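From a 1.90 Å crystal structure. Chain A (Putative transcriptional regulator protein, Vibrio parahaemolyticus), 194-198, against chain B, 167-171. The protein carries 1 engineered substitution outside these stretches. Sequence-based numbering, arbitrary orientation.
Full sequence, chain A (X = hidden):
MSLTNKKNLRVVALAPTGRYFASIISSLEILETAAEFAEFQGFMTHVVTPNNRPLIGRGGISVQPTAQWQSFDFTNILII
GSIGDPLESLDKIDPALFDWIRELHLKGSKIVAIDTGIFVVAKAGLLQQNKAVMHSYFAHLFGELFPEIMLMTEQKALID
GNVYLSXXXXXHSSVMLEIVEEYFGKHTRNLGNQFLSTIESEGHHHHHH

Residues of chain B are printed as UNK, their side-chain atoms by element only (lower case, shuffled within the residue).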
# COMPACT_ATOMS: atom_id res chain seq x y z
N GLN A 194 -16.21 -2.21 -4.69
CA GLN A 194 -16.19 -1.95 -6.12
C GLN A 194 -14.92 -1.13 -6.44
O GLN A 194 -14.22 -1.40 -7.42
CB GLN A 194 -17.47 -1.18 -6.55
CG GLN A 194 -17.78 -1.31 -8.05
CD GLN A 194 -18.28 -2.68 -8.41
OE1 GLN A 194 -19.13 -3.23 -7.73
NE2 GLN A 194 -17.76 -3.24 -9.49
N PHE A 195 -14.64 -0.13 -5.59
CA PHE A 195 -13.40 0.70 -5.71
C PHE A 195 -12.18 -0.20 -5.76
O PHE A 195 -11.25 0.04 -6.50
CB PHE A 195 -13.32 1.71 -4.53
CG PHE A 195 -11.93 2.33 -4.32
CD1 PHE A 195 -11.41 3.29 -5.21
CD2 PHE A 195 -11.17 2.00 -3.20
CE1 PHE A 195 -10.11 3.85 -4.96
CE2 PHE A 195 -9.93 2.58 -2.94
CZ PHE A 195 -9.39 3.48 -3.79
N LEU A 196 -12.20 -1.25 -4.95
CA LEU A 196 -11.05 -2.14 -4.82
C LEU A 196 -11.01 -3.16 -5.96
O LEU A 196 -10.03 -3.89 -6.07
CB LEU A 196 -11.04 -2.88 -3.45
CG LEU A 196 -10.72 -2.01 -2.24
CD1 LEU A 196 -10.84 -2.78 -0.89
CD2 LEU A 196 -9.28 -1.55 -2.42
N SER A 197 -12.03 -3.17 -6.80
CA SER A 197 -12.10 -4.15 -7.88
C SER A 197 -11.69 -5.56 -7.38
O SER A 197 -10.81 -6.22 -7.94
CB SER A 197 -11.18 -3.70 -9.01
OG SER A 197 -11.73 -2.51 -9.60
N THR A 198 -12.29 -6.01 -6.29
CA THR A 198 -11.96 -7.32 -5.71
C THR A 198 -12.59 -8.43 -6.57
O THR A 198 -13.47 -8.11 -7.41
CB THR A 198 -12.53 -7.40 -4.31
OG1 THR A 198 -13.95 -7.51 -4.42
CG2 THR A 198 -12.21 -6.10 -3.55
N UNK B 167 -4.12 -2.51 -13.08
CA UNK B 167 -5.19 -1.67 -12.37
C UNK B 167 -5.10 -1.58 -10.81
O UNK B 167 -5.25 -0.47 -10.12
o UNK B 167 -6.70 -2.53 -14.08
c UNK B 167 -6.56 -2.25 -12.69
N UNK B 168 -4.91 -2.73 -10.19
CA UNK B 168 -4.87 -2.76 -8.72
C UNK B 168 -6.29 -2.53 -8.14
O UNK B 168 -7.22 -3.25 -8.53
N UNK B 169 -6.48 -1.49 -7.26
CA UNK B 169 -5.49 -0.40 -6.97
C UNK B 169 -4.32 -0.78 -6.14
O UNK B 169 -3.35 -0.02 -6.15
c UNK B 169 -6.31 0.69 -6.24
c UNK B 169 -7.73 -1.38 -6.45
c UNK B 169 -7.71 0.06 -5.95
N UNK B 170 -4.40 -1.90 -5.39
CA UNK B 170 -3.37 -2.25 -4.43
C UNK B 170 -2.65 -3.58 -4.61
O UNK B 170 -1.57 -3.82 -3.98
c UNK B 170 -3.82 1.60 -2.28
o UNK B 170 -5.60 3.12 -1.94
c UNK B 170 -3.88 -2.14 -2.99
c UNK B 170 -3.40 0.31 -2.55
c UNK B 170 -4.33 -0.73 -2.68
c UNK B 170 -6.14 0.84 -2.35
c UNK B 170 -5.70 -0.43 -2.57
c UNK B 170 -5.18 1.85 -2.17
N UNK B 171 -3.23 -4.46 -5.43
CA UNK B 171 -2.59 -5.72 -5.63
C UNK B 171 -2.04 -5.81 -7.04
O UNK B 171 -2.78 -5.85 -8.03
c UNK B 171 -3.49 -6.89 -5.27
o UNK B 171 -4.60 -6.90 -6.14

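Position 167 of chain B carries two side-chain atoms, one carbon and then one oxygen, without branch or ring. Its CA-to-CB bond points toward chain A, yet the nearest side-chain approach to the stretch is its CB to OG of S197(A), 6.0 Å, so it makes no contact there. A single carbon bearing a hydroxyl identifies serine, S167(B).

Position 168 has no side-chain atoms at all. What it offers chain A is its carbonyl, with its O 4.0 Å from CB of S197(A). The bare CA defines glycine, G168(B), and the backbone agrees: phi is 72° and psi -124°, and positive phi favours this residue. An ideal CB placed on G168(B) would lie 2.9 Å from the backbone N of position 170, too close to be tolerated, whereas it would meet nothing of the chain A stretch. The constraint is therefore local.

Position 169 has three side-chain carbons that close a ring onto its own backbone N. One ring carbon lies 3.4 Å from O of L196(A); another is 3.6 Å from O of F195(A) and sits over one face of the phenyl ring. Ring closure onto N is unique to proline among the standard residues. The peptide bond before P169(B) is cis. Its CA-to-CB bond points toward chain A, and it has the largest covered area of either stretch, 59 Å². The atom facing L196(A) O is CD. The other is CG, which also lies 4.4 Å from CZ of F195(A) and 4.2 Å from CD2 of L196(A).

Position 170 shows one carbon leading to a six-carbon ring that bears one oxygen. The CA-to-CB bond runs sideways, but the ring end comes nearer, with a ring carbon 3.8 Å from CD2 of L196(A). A phenol means tyrosine, Y170(B), with chi1 -60° (m). Near its ring plane, at the edge, lie CD2 of L196(A), facing its CD2, and CE2 of F195(A), 4.2 Å from its CE2. The hydroxyl is hydrogen-bonded elsewhere in the structure.

Position 171 again has one carbon followed by one oxygen, outside the contact; it is serine. OG of S171(B) comes no nearer than 6.2 Å to the stretch, at O of L196(A).

The contact works by packing: no hydrogen bond crosses between the stretches, and 214 Å² is buried in total. On chain A, a Schellman motif at the end of a helix places S197(A) at positive phi, with its N donating to O of Q194(A) at 2.9 Å. The proline ring meets the carbonyl oxygens of F195(A) and L196(A), while the side chains of those two residues also reach the tyrosine ring.

Chain B, residues 167-171: SGPYS
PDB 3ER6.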